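Local coordinates for Hia (Adhesin) (Haemophilus influenzae, PDB 3EMF), which mediates bacterial adhesion as a trimeric autotransporter of the outer membrane, this piece being its binding domain 2 (HiaBD2), at the interface of chains A and B. Numbering follows the deposited sequence. Chains: chain A/B, Hia (Adhesin).

Contact 1: the interface of chains A and B. Residues chain A 70, 82-84, 88-89; chain B 107, 109.
B:His109 of strand 108-114 pushes its imidazole between strand 80-85 and the start of strand 89-94 of chain A, in the Trp-ring domain of this trimeric autotransporter adhesin. Its CG stands opposite the carbonyl carbon (chi1 -46°), which carries the ring toward the backbone of A:Gln83. There the ring nitrogen B:His109 NE2 lies 2.9 Å from the carbonyl O of A:Gln83, a hydrogen bond if that nitrogen carries the proton. The other nitrogen, ND1, makes at most a weak bond to the A:Glu89 carbonyl. On the CD2 side, A:Gln82 and the histidine run past each other in opposite senses, with A:Gln82 CB 3.3 Å from B:His109 CD2 and the amide turned 78° from the ring. A:Asp88 comes in obliquely, its CB in the ring plane at the edge and its carboxylate OD2 3.2 Å from B:His109 CE1; this acid could favour a protonated imidazole. A:Leu70 passes alongside and touches the root of the side chain, CD2 to B:His109 CB at 3.7 Å. Backbone bonds fix the segment that bears the ring: B:His109 N donates to A:Glu89 O at 2.7 Å, and A:Glu89 N donates to B:Gly107 O at 2.9 Å.

Contact 2: the interface of chains A and B. Residues chain A 70, 72, 80, 82; chain B 101-104, 111.
Both A:Ser72 and B:Ser102 hold their hydroxyl between backbone N and carbonyl carbon, chi1 64° in each, and the two OG atoms meet across the subunit boundary at 2.8 Å. This is a hydrogen bond between strands 67-74 and 99-105 in the Trp-ring domain of a trimeric autotransporter adhesin; either hydroxyl may be the donor. A:Gln82 reaches the same strand of chain B through a bend at its second torsion (chi2 98°), which lays the chain beside B:Ser102 and B:Ser104 and turns the amide toward the former. The amide nitrogen A:Gln82 NE2 ends 3.3 Å from B:Ser102 OG and 3.4 Å from the B:Thr103 carbonyl O, distances that suggest loose polar contact at most. The methylene CG of A:Gln82 is pressed against B:Ser104, 3.5 Å from B:Ser104 CB and 3.3 Å from B:Ser104 OG, so the middle of the glutamine packs against one serine while its end faces the other. Beside this polar group lies an apolar one. A:Leu70 and B:Ile111 of strand 108-114 approach tip to tip, with the isoleucine CD1 methyl set against the fork of the leucine: CG, CD1 and CD2 of A:Leu70 all stand 3.8 Å from B:Ile111 CD1.

Contact 3: the interface of chains A and B. Residues chain A 41, 50, 52-54; chain B 60-61, 64.
The guanidinium of B:Arg64 is sandwiched between aliphatic groups: A:Leu50 CD1 sits 3.6 Å above one face, toward the rim, and B:Val60 CG1 of its own chain covers the centre of the other. Carbonyls and a carboxylate of chain A line its edge. From CG to NE the arginine is extended, which carries the flat group from just beyond helix 60-63 into an inter-subunit arginine pocket, built from chain A loops that belong to the HiaBD2 N-terminal (GIN) family region of this trimeric adhesin. Two nitrogens grip each of two backbone oxygens. Side-on, NH2 and NE share A:Leu41 O; B:Arg64 NH2, 2.7 Å from A:Leu41 O, lies in the carbonyl plane, whereas NE is well above it. End-on, NH2 and NH1 share A:Val52 O, with B:Arg64 NH2 2.8 Å from A:Val52 O in the carbonyl plane and NH1 slightly tilted from it. A:Asp54 adds a salt bridge, A:Asp54 OD1 to B:Arg64 NH1 at 2.8 Å, met on the anti side, somewhat out of the carboxylate plane, with the two planes turned 48° apart. All these acceptors lie close to the guanidinium plane, so they fix the group's rotation while the faces are packed by carbon. A:Val52 CG1 and B:Val60 CG2 meet at 4.0 Å, the side chains crossing at about a right angle. Beside them B:Gly61 N donates to A:Asp54 O at 2.9 Å.

Contact 4: the interface of chains A and B. Residues chain A 67-69; chain B 68, 84-85, 87-88, 90.
A:Trp68 and B:Trp68 meet edge-to-face in the Trp-ring domain of this trimeric autotransporter adhesin. Their indole planes are 61° apart and the five-membered ring centroids 4.7 Å apart. B:Trp68 presents its NE1 and CZ2 border to one face of A:Trp68, with B:Trp68 CZ2 toward the rim and 3.7 Å from A:Trp68 CZ2; in return, A:Trp68 CD1 lies at the edge of the B:Trp68 ring, in its plane. Each CG sits between backbone N and carbonyl carbon (chi1 49° in A:Trp68, 52° in B:Trp68), which turns equivalent indoles toward each other. Aliphatic packing flanks the pair. B:Val84 sets CG1 4.0 Å from A:Trp68 CB, while its CB covers a face of its own chain's B:Trp68. B:Val90 meets the six-membered ring of A:Trp68, CB to A:Trp68 CZ3 at 4.1 Å. Backbone hydrogen bonds join strand 67-74 of chain A to residues 87-88 and the start of strand 89-94 of chain B: B:Ala87 N to A:Gly67 O at 2.7 Å, A:Val69 N to B:Asp88 O at 2.9 Å, and B:Val90 N to A:Val69 O. Within chain B, B:Asp88 OD2 accepts from B:Lys85 N at 2.8 Å, from above the carboxylate plane, which probably steadies the turn.

Contact 1: the interface of chains A and B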
ATOM      1  N   LEU A  70      -6.670   0.796  -7.218  1.00 24.08           N
ATOM      2  CA  LEU A  70      -5.992   0.703  -8.491  1.00 22.44           C
ATOM      3  C   LEU A  70      -7.021   0.733  -9.617  1.00 37.14           C
ATOM      4  O   LEU A  70      -7.969  -0.055  -9.620  1.00 32.02           O
ATOM      5  CB  LEU A  70      -5.204  -0.597  -8.548  1.00 19.60           C
ATOM      6  CG  LEU A  70      -4.663  -1.016  -9.915  1.00 33.73           C
ATOM      7  CD1 LEU A  70      -3.520  -0.132 -10.348  1.00 29.07           C
ATOM      8  CD2 LEU A  70      -4.215  -2.466  -9.861  1.00 32.64           C
ATOM      9  N   GLN A  82     -10.020  -1.756  -8.689  1.00 35.45           N
ATOM     10  CA  GLN A  82      -9.843  -2.847  -7.741  1.00 38.64           C
ATOM     11  C   GLN A  82      -9.128  -2.292  -6.517  1.00 36.04           C
ATOM     12  O   GLN A  82      -8.544  -1.206  -6.575  1.00 28.85           O
ATOM     13  CB  GLN A  82      -9.008  -3.980  -8.343  1.00 46.21           C
ATOM     14  CG  GLN A  82      -9.478  -4.486  -9.692  1.00 59.37           C
ATOM     15  CD  GLN A  82      -8.712  -3.874 -10.851  1.00 59.77           C
ATOM     16  OE1 GLN A  82      -8.344  -2.695 -10.828  1.00 63.74           O
ATOM     17  NE2 GLN A  82      -8.466  -4.675 -11.874  1.00 53.67           N
ATOM     18  N   GLN A  83      -9.158  -3.047  -5.424  1.00 32.99           N
ATOM     19  CA  GLN A  83      -8.452  -2.666  -4.216  1.00 33.33           C
ATOM     20  C   GLN A  83      -7.184  -3.440  -4.089  1.00 34.21           C
ATOM     21  O   GLN A  83      -7.190  -4.662  -4.170  1.00 28.04           O
ATOM     22  CB  GLN A  83      -9.284  -2.955  -2.978  1.00 36.18           C
ATOM     23  CG  GLN A  83     -10.612  -2.335  -3.013  1.00 35.61           C
ATOM     24  CD  GLN A  83     -11.405  -2.614  -1.765  1.00 38.63           C
ATOM     25  OE1 GLN A  83     -11.104  -3.535  -1.003  1.00 32.75           O
ATOM     26  NE2 GLN A  83     -12.435  -1.807  -1.544  1.00 29.42           N
ATOM     27  N   VAL A  84      -6.091  -2.725  -3.856  1.00 24.75           N
ATOM     28  CA  VAL A  84      -4.841  -3.365  -3.532  1.00 25.46           C
ATOM     29  C   VAL A  84      -4.686  -3.351  -2.025  1.00 31.55           C
ATOM     30  O   VAL A  84      -4.405  -2.311  -1.425  1.00 33.16           O
ATOM     31  CB  VAL A  84      -3.678  -2.641  -4.182  1.00 22.42           C
ATOM     32  CG1 VAL A  84      -2.371  -3.383  -3.884  1.00 21.20           C
ATOM     33  CG2 VAL A  84      -3.936  -2.559  -5.664  1.00 28.24           C
ATOM     34  N   ASP A  88      -1.516  -8.139  -1.518  1.00 22.24           N
ATOM     35  CA  ASP A  88      -1.980  -8.289  -2.886  1.00 28.90           C
ATOM     36  C   ASP A  88      -0.825  -8.108  -3.875  1.00 30.02           C
ATOM     37  O   ASP A  88       0.278  -7.696  -3.503  1.00 24.53           O
ATOM     38  CB  ASP A  88      -3.092  -7.297  -3.184  1.00 22.81           C
ATOM     39  CG  ASP A  88      -4.451  -7.720  -2.569  1.00 38.94           C
ATOM     40  OD1 ASP A  88      -4.530  -8.786  -1.908  1.00 31.96           O
ATOM     41  OD2 ASP A  88      -5.436  -6.971  -2.752  1.00 31.14           O
ATOM     42  N   GLU A  89      -1.085  -8.447  -5.133  1.00 33.50           N
ATOM     43  CA  GLU A  89      -0.075  -8.349  -6.174  1.00 34.13           C
ATOM     44  C   GLU A  89      -0.609  -7.544  -7.345  1.00 29.91           C
ATOM     45  O   GLU A  89      -1.760  -7.711  -7.758  1.00 28.39           O
ATOM     46  CB  GLU A  89       0.393  -9.734  -6.624  1.00 34.68           C
ATOM     47  CG  GLU A  89       1.412  -9.712  -7.776  1.00 31.74           C
ATOM     48  CD  GLU A  89       1.934 -11.109  -8.128  1.00 48.12           C
ATOM     49  OE1 GLU A  89       1.343 -12.108  -7.651  1.00 50.67           O
ATOM     50  OE2 GLU A  89       2.934 -11.213  -8.882  1.00 43.97           O
TER
ATOM     51  N   GLY B 107      -6.945 -11.175  -5.331  1.00 40.77           N
ATOM     52  CA  GLY B 107      -5.931 -10.289  -4.791  1.00 40.82           C
ATOM     53  C   GLY B 107      -4.744 -10.122  -5.718  1.00 39.27           C
ATOM     54  O   GLY B 107      -3.751  -9.499  -5.359  1.00 39.06           O
ATOM     55  N   HIS B 109      -3.879  -8.394  -9.197  1.00 33.60           N
ATOM     56  CA  HIS B 109      -4.427  -7.429 -10.134  1.00 32.13           C
ATOM     57  C   HIS B 109      -3.488  -7.233 -11.311  1.00 37.68           C
ATOM     58  O   HIS B 109      -2.303  -6.913 -11.138  1.00 34.56           O
ATOM     59  CB  HIS B 109      -4.686  -6.096  -9.431  1.00 35.85           C
ATOM     60  CG  HIS B 109      -5.374  -6.239  -8.108  1.00 38.32           C
ATOM     61  ND1 HIS B 109      -4.686  -6.396  -6.924  1.00 38.46           N
ATOM     62  CD2 HIS B 109      -6.688  -6.264  -7.784  1.00 45.37           C
ATOM     63  CE1 HIS B 109      -5.545  -6.498  -5.926  1.00 36.66           C
ATOM     64  NE2 HIS B 109      -6.767  -6.425  -6.421  1.00 46.84           N
TER

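Contact 2: the interface of chains A and B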
ATOM      1  N   LEU A  70      -6.670   0.796  -7.218  1.00 24.08           N
ATOM      2  CA  LEU A  70      -5.992   0.703  -8.491  1.00 22.44           C
ATOM      3  C   LEU A  70      -7.021   0.733  -9.617  1.00 37.14           C
ATOM      4  O   LEU A  70      -7.969  -0.055  -9.620  1.00 32.02           O
ATOM      5  CB  LEU A  70      -5.204  -0.597  -8.548  1.00 19.60           C
ATOM      6  CG  LEU A  70      -4.663  -1.016  -9.915  1.00 33.73           C
ATOM      7  CD1 LEU A  70      -3.520  -0.132 -10.348  1.00 29.07           C
ATOM      8  CD2 LEU A  70      -4.215  -2.466  -9.861  1.00 32.64           C
ATOM      9  N   SER A  72      -7.929   1.441 -14.011  1.00 34.22           N
ATOM     10  CA  SER A  72      -7.511   1.561 -15.401  1.00 29.64           C
ATOM     11  C   SER A  72      -8.668   2.139 -16.177  1.00 34.46           C
ATOM     12  O   SER A  72      -9.829   1.796 -15.930  1.00 42.17           O
ATOM     13  CB  SER A  72      -7.146   0.200 -16.003  1.00 37.04           C
ATOM     14  OG  SER A  72      -8.278  -0.661 -16.051  1.00 46.85           O
ATOM     15  N   LYS A  80     -12.289   1.116 -14.463  1.00 32.81           N
ATOM     16  CA  LYS A  80     -12.499  -0.159 -13.791  1.00 40.07           C
ATOM     17  C   LYS A  80     -11.545  -0.145 -12.607  1.00 45.28           C
ATOM     18  O   LYS A  80     -10.388   0.254 -12.749  1.00 36.41           O
ATOM     19  CB  LYS A  80     -12.199  -1.318 -14.724  1.00 41.27           C
ATOM     20  N   GLN A  82     -10.020  -1.756  -8.689  1.00 35.45           N
ATOM     21  CA  GLN A  82      -9.843  -2.847  -7.741  1.00 38.64           C
ATOM     22  C   GLN A  82      -9.128  -2.292  -6.517  1.00 36.04           C
ATOM     23  O   GLN A  82      -8.544  -1.206  -6.575  1.00 28.85           O
ATOM     24  CB  GLN A  82      -9.008  -3.980  -8.343  1.00 46.21           C
ATOM     25  CG  GLN A  82      -9.478  -4.486  -9.692  1.00 59.37           C
ATOM     26  CD  GLN A  82      -8.712  -3.874 -10.851  1.00 59.77           C
ATOM     27  OE1 GLN A  82      -8.344  -2.695 -10.828  1.00 63.74           O
ATOM     28  NE2 GLN A  82      -8.466  -4.675 -11.874  1.00 53.67           N
TER
ATOM     29  N   THR B 101      -5.873  -2.428 -20.084  1.00 56.79           N
ATOM     30  CA  THR B 101      -6.976  -3.220 -19.547  1.00 56.43           C
ATOM     31  C   THR B 101      -6.573  -3.870 -18.225  1.00 55.92           C
ATOM     32  O   THR B 101      -5.392  -4.058 -17.963  1.00 53.77           O
ATOM     33  CB  THR B 101      -7.417  -4.301 -20.552  1.00 61.33           C
ATOM     34  OG1 THR B 101      -6.399  -5.300 -20.669  1.00 64.81           O
ATOM     35  CG2 THR B 101      -7.665  -3.678 -21.927  1.00 59.21           C
ATOM     36  N   SER B 102      -7.543  -4.214 -17.384  1.00 51.12           N
ATOM     37  CA  SER B 102      -7.206  -4.808 -16.096  1.00 49.51           C
ATOM     38  C   SER B 102      -8.112  -5.965 -15.684  1.00 53.09           C
ATOM     39  O   SER B 102      -9.319  -5.929 -15.890  1.00 53.48           O
ATOM     40  CB  SER B 102      -7.169  -3.745 -14.991  1.00 50.73           C
ATOM     41  OG  SER B 102      -8.439  -3.161 -14.787  1.00 52.83           O
ATOM     42  N   THR B 103      -7.503  -6.993 -15.111  1.00 46.84           N
ATOM     43  CA  THR B 103      -8.232  -8.103 -14.539  1.00 48.83           C
ATOM     44  C   THR B 103      -7.847  -8.215 -13.078  1.00 51.76           C
ATOM     45  O   THR B 103      -6.864  -7.619 -12.640  1.00 45.59           O
ATOM     46  CB  THR B 103      -7.930  -9.425 -15.255  1.00 66.15           C
ATOM     47  OG1 THR B 103      -8.478 -10.510 -14.494  1.00 81.27           O
ATOM     48  CG2 THR B 103      -6.429  -9.625 -15.410  1.00 62.04           C
ATOM     49  N   SER B 104      -8.623  -8.983 -12.328  1.00 57.17           N
ATOM     50  CA  SER B 104      -8.447  -9.060 -10.891  1.00 56.52           C
ATOM     51  C   SER B 104      -8.925 -10.421 -10.400  1.00 68.06           C
ATOM     52  O   SER B 104     -10.121 -10.721 -10.443  1.00 73.60           O
ATOM     53  CB  SER B 104      -9.234  -7.935 -10.216  1.00 58.25           C
ATOM     54  OG  SER B 104      -8.733  -7.644  -8.921  1.00 63.71           O
ATOM     55  N   ILE B 111      -2.657  -5.141 -14.721  1.00 32.08           N
ATOM     56  CA  ILE B 111      -2.846  -4.065 -15.672  1.00 32.23           C
ATOM     57  C   ILE B 111      -2.078  -4.432 -16.945  1.00 39.05           C
ATOM     58  O   ILE B 111      -0.856  -4.527 -16.930  1.00 36.02           O
ATOM     59  CB  ILE B 111      -2.352  -2.712 -15.135  1.00 38.76           C
ATOM     60  CG1 ILE B 111      -2.826  -2.487 -13.694  1.00 43.03           C
ATOM     61  CG2 ILE B 111      -2.836  -1.594 -16.018  1.00 39.59           C
ATOM     62  CD1 ILE B 111      -4.245  -1.979 -13.584  1.00 48.10           C
TER

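Contact 3: the interface of chains A and B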
ATOM      1  N   LEU A  41     -10.188   6.172   7.568  1.00 27.67           N
ATOM      2  CA  LEU A  41      -9.338   6.756   8.591  1.00 35.59           C
ATOM      3  C   LEU A  41      -9.696   8.208   8.886  1.00 41.02           C
ATOM      4  O   LEU A  41      -9.361   8.733   9.946  1.00 46.55           O
ATOM      5  CB  LEU A  41      -7.860   6.625   8.195  1.00 35.73           C
ATOM      6  CG  LEU A  41      -7.255   5.237   8.400  1.00 34.27           C
ATOM      7  CD1 LEU A  41      -5.820   5.201   7.886  1.00 34.37           C
ATOM      8  CD2 LEU A  41      -7.304   4.835   9.869  1.00 29.97           C
ATOM      9  N   LEU A  50     -11.735  14.422  14.219  1.00 44.96           N
ATOM     10  CA  LEU A  50     -11.744  12.990  13.939  1.00 44.42           C
ATOM     11  C   LEU A  50     -12.489  12.193  15.016  1.00 45.48           C
ATOM     12  O   LEU A  50     -12.236  12.357  16.208  1.00 43.06           O
ATOM     13  CB  LEU A  50     -10.303  12.494  13.798  1.00 40.51           C
ATOM     14  CG  LEU A  50      -9.512  13.042  12.604  1.00 38.05           C
ATOM     15  CD1 LEU A  50      -8.001  12.833  12.763  1.00 35.12           C
ATOM     16  CD2 LEU A  50      -9.995  12.390  11.324  1.00 43.46           C
ATOM     17  N   VAL A  52     -12.142   9.076  15.658  1.00 44.43           N
ATOM     18  CA  VAL A  52     -11.137   8.251  16.314  1.00 38.92           C
ATOM     19  C   VAL A  52      -9.814   8.993  16.304  1.00 34.85           C
ATOM     20  O   VAL A  52      -9.242   9.244  15.243  1.00 31.58           O
ATOM     21  CB  VAL A  52     -10.994   6.859  15.630  1.00 32.38           C
ATOM     22  CG1 VAL A  52      -9.950   6.018  16.348  1.00 28.16           C
ATOM     23  CG2 VAL A  52     -12.355   6.128  15.608  1.00 26.51           C
ATOM     24  N   GLU A  53      -9.350   9.365  17.494  1.00 31.00           N
ATOM     25  CA  GLU A  53      -8.153  10.164  17.653  1.00 36.63           C
ATOM     26  C   GLU A  53      -6.881   9.403  17.277  1.00 37.33           C
ATOM     27  O   GLU A  53      -6.829   8.175  17.331  1.00 36.32           O
ATOM     28  CB  GLU A  53      -8.038  10.643  19.105  1.00 47.65           C
ATOM     29  CG  GLU A  53      -8.932  11.824  19.449  1.00 62.26           C
ATOM     30  CD  GLU A  53     -10.413  11.454  19.601  1.00 69.80           C
ATOM     31  OE1 GLU A  53     -10.733  10.242  19.688  1.00 67.54           O
ATOM     32  OE2 GLU A  53     -11.250  12.390  19.645  1.00 65.20           O
ATOM     33  N   ASP A  54      -5.853  10.150  16.908  1.00 30.48           N
ATOM     34  CA  ASP A  54      -4.546   9.561  16.604  1.00 33.67           C
ATOM     35  C   ASP A  54      -4.052   8.560  17.660  1.00 34.62           C
ATOM     36  O   ASP A  54      -3.591   7.480  17.303  1.00 30.07           O
ATOM     37  CB  ASP A  54      -3.489  10.659  16.420  1.00 38.00           C
ATOM     38  CG  ASP A  54      -3.568  11.345  15.049  1.00 47.92           C
ATOM     39  OD1 ASP A  54      -4.267  10.841  14.139  1.00 34.29           O
ATOM     40  OD2 ASP A  54      -2.908  12.395  14.875  1.00 52.20           O
TER
ATOM     41  N   VAL B  60      -3.642   4.422  15.684  1.00 22.54           N
ATOM     42  CA  VAL B  60      -4.402   4.826  14.515  1.00 23.06           C
ATOM     43  C   VAL B  60      -3.676   5.987  13.800  1.00 25.96           C
ATOM     44  O   VAL B  60      -3.665   6.073  12.576  1.00 29.87           O
ATOM     45  CB  VAL B  60      -5.821   5.243  14.911  1.00 28.25           C
ATOM     46  CG1 VAL B  60      -6.501   5.988  13.763  1.00 27.77           C
ATOM     47  CG2 VAL B  60      -6.645   4.009  15.370  1.00 23.14           C
ATOM     48  N   GLY B  61      -3.047   6.869  14.571  1.00 25.34           N
ATOM     49  CA  GLY B  61      -2.255   7.935  13.985  1.00 19.54           C
ATOM     50  C   GLY B  61      -1.110   7.385  13.145  1.00 19.94           C
ATOM     51  O   GLY B  61      -0.774   7.947  12.098  1.00 24.24           O
ATOM     52  N   ARG B  64      -2.406   6.499   9.761  1.00 19.80           N
ATOM     53  CA  ARG B  64      -2.636   7.679   8.951  1.00 26.72           C
ATOM     54  C   ARG B  64      -1.363   8.166   8.269  1.00 25.40           C
ATOM     55  O   ARG B  64      -1.424   9.023   7.397  1.00 26.82           O
ATOM     56  CB  ARG B  64      -3.278   8.787   9.794  1.00 28.57           C
ATOM     57  CG  ARG B  64      -4.613   8.345  10.407  1.00 26.28           C
ATOM     58  CD  ARG B  64      -5.324   9.485  11.161  1.00 29.73           C
ATOM     59  NE  ARG B  64      -6.724   9.132  11.354  1.00 31.64           N
ATOM     60  CZ  ARG B  64      -7.355   9.137  12.522  1.00 30.01           C
ATOM     61  NH1 ARG B  64      -6.726   9.534  13.624  1.00 34.55           N
ATOM     62  NH2 ARG B  64      -8.631   8.790  12.573  1.00 31.32           N
TER

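Contact 4: the interface of chains A and B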
ATOM      1  N   GLY A  67      -5.391  -0.347   2.400  1.00 23.72           N
ATOM      2  CA  GLY A  67      -5.212  -0.554   0.988  1.00 25.20           C
ATOM      3  C   GLY A  67      -5.286   0.725   0.203  1.00 24.67           C
ATOM      4  O   GLY A  67      -5.508   1.800   0.756  1.00 21.84           O
ATOM      5  N   TRP A  68      -5.049   0.606  -1.093  1.00 22.61           N
ATOM      6  CA  TRP A  68      -5.219   1.728  -1.992  1.00 23.30           C
ATOM      7  C   TRP A  68      -5.989   1.227  -3.206  1.00 22.42           C
ATOM      8  O   TRP A  68      -6.073   0.017  -3.444  1.00 22.42           O
ATOM      9  CB  TRP A  68      -3.851   2.334  -2.390  1.00 17.54           C
ATOM     10  CG  TRP A  68      -2.825   1.354  -2.855  1.00 23.83           C
ATOM     11  CD1 TRP A  68      -2.018   0.554  -2.073  1.00 17.94           C
ATOM     12  CD2 TRP A  68      -2.455   1.084  -4.216  1.00 25.50           C
ATOM     13  NE1 TRP A  68      -1.187  -0.189  -2.875  1.00 19.20           N
ATOM     14  CE2 TRP A  68      -1.428   0.128  -4.189  1.00 23.38           C
ATOM     15  CE3 TRP A  68      -2.888   1.572  -5.454  1.00 21.41           C
ATOM     16  CZ2 TRP A  68      -0.838  -0.368  -5.358  1.00 25.59           C
ATOM     17  CZ3 TRP A  68      -2.300   1.082  -6.606  1.00 22.76           C
ATOM     18  CH2 TRP A  68      -1.285   0.131  -6.550  1.00 22.68           C
ATOM     19  N   VAL A  69      -6.537   2.154  -3.976  1.00 25.72           N
ATOM     20  CA  VAL A  69      -7.350   1.784  -5.124  1.00 20.78           C
ATOM     21  C   VAL A  69      -6.560   1.857  -6.431  1.00 24.70           C
ATOM     22  O   VAL A  69      -5.860   2.834  -6.707  1.00 25.58           O
ATOM     23  CB  VAL A  69      -8.606   2.661  -5.208  1.00 24.71           C
ATOM     24  CG1 VAL A  69      -9.385   2.332  -6.449  1.00 28.37           C
ATOM     25  CG2 VAL A  69      -9.470   2.475  -3.948  1.00 19.54           C
TER
ATOM     26  N   TRP B  68       3.352   4.780   0.300  1.00 17.08           N
ATOM     27  CA  TRP B  68       4.513   4.585  -0.551  1.00 19.53           C
ATOM     28  C   TRP B  68       4.590   5.759  -1.514  1.00 20.16           C
ATOM     29  O   TRP B  68       3.672   6.571  -1.575  1.00 23.10           O
ATOM     30  CB  TRP B  68       4.487   3.234  -1.275  1.00 19.98           C
ATOM     31  CG  TRP B  68       3.229   2.945  -2.027  1.00 26.91           C
ATOM     32  CD1 TRP B  68       2.040   2.479  -1.510  1.00 23.34           C
ATOM     33  CD2 TRP B  68       3.031   3.074  -3.441  1.00 17.86           C
ATOM     34  NE1 TRP B  68       1.112   2.333  -2.529  1.00 22.67           N
ATOM     35  CE2 TRP B  68       1.697   2.693  -3.715  1.00 23.88           C
ATOM     36  CE3 TRP B  68       3.843   3.482  -4.500  1.00 16.97           C
ATOM     37  CZ2 TRP B  68       1.177   2.707  -5.001  1.00 23.37           C
ATOM     38  CZ3 TRP B  68       3.318   3.515  -5.766  1.00 24.65           C
ATOM     39  CH2 TRP B  68       2.003   3.124  -6.012  1.00 25.03           C
ATOM     40  N   VAL B  84       1.373   7.846  -1.988  1.00 29.49           N
ATOM     41  CA  VAL B  84       0.163   7.024  -2.034  1.00 26.09           C
ATOM     42  C   VAL B  84      -0.115   6.514  -0.629  1.00 29.63           C
ATOM     43  O   VAL B  84       0.541   5.600  -0.140  1.00 27.64           O
ATOM     44  CB  VAL B  84       0.293   5.875  -3.013  1.00 23.92           C
ATOM     45  CG1 VAL B  84      -1.062   5.095  -3.138  1.00 26.41           C
ATOM     46  CG2 VAL B  84       0.732   6.402  -4.363  1.00 26.91           C
ATOM     47  N   LYS B  85      -1.057   7.155   0.045  1.00 26.22           N
ATOM     48  CA  LYS B  85      -1.374   6.788   1.406  1.00 20.66           C
ATOM     49  C   LYS B  85      -2.568   5.819   1.403  1.00 27.06           C
ATOM     50  O   LYS B  85      -3.073   5.450   0.353  1.00 24.44           O
ATOM     51  CB  LYS B  85      -1.715   8.046   2.193  1.00 26.72           C
ATOM     52  CG  LYS B  85      -0.604   9.107   2.125  1.00 37.00           C
ATOM     53  CD  LYS B  85       0.113   9.238   3.427  1.00 37.55           C
ATOM     54  CE  LYS B  85      -0.673  10.118   4.370  1.00 44.10           C
ATOM     55  NZ  LYS B  85       0.130  10.484   5.566  1.00 59.35           N
ATOM     56  N   ALA B  87      -6.012   4.386   1.092  1.00 23.37           N
ATOM     57  CA  ALA B  87      -7.213   4.835   0.404  1.00 31.55           C
ATOM     58  C   ALA B  87      -6.982   6.025  -0.527  1.00 33.96           C
ATOM     59  O   ALA B  87      -7.912   6.778  -0.815  1.00 30.75           O
ATOM     60  CB  ALA B  87      -8.335   5.136   1.399  1.00 27.74           C
ATOM     61  N   ASP B  88      -5.744   6.212  -0.973  1.00 25.09           N
ATOM     62  CA  ASP B  88      -5.493   7.042  -2.139  1.00 27.58           C
ATOM     63  C   ASP B  88      -5.745   6.169  -3.376  1.00 33.38           C
ATOM     64  O   ASP B  88      -5.936   4.945  -3.258  1.00 25.46           O
ATOM     65  CB  ASP B  88      -4.052   7.561  -2.152  1.00 31.10           C
ATOM     66  CG  ASP B  88      -3.869   8.833  -1.313  1.00 41.31           C
ATOM     67  OD1 ASP B  88      -4.877   9.465  -0.917  1.00 36.18           O
ATOM     68  OD2 ASP B  88      -2.703   9.199  -1.054  1.00 37.31           O
ATOM     69  N   VAL B  90      -4.543   5.230  -7.554  1.00 31.04           N
ATOM     70  CA  VAL B  90      -3.700   5.374  -8.728  1.00 30.46           C
ATOM     71  C   VAL B  90      -4.456   4.877  -9.951  1.00 29.43           C
ATOM     72  O   VAL B  90      -4.865   3.729 -10.009  1.00 25.92           O
ATOM     73  CB  VAL B  90      -2.369   4.625  -8.603  1.00 26.38           C
ATOM     74  CG1 VAL B  90      -1.515   4.919  -9.820  1.00 30.95           C
ATOM     75  CG2 VAL B  90      -1.639   5.060  -7.333  1.00 22.48           C
TER

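Contacts 1 and 2 are neighbours, their C-alpha centres about 8 Å apart, and share A:Leu70 and A:Gln82. Contact 4 lies about 11 Å from contact 1 and 15 Å from contact 2; all three use strand 67-74 of chain A. Contact 3 stands apart, about 17 Å from contact 4 and 30 Å from contact 2, and joins loops to the region of helix 60-63. On chain B, contacts 1 and 2 share strand 108-114, contact 2 adds strand 99-105, and contact 4 uses strands 67-74, 77-85 and 89-94. Repeated in each copy, these contacts hold the three copies of this fragment together.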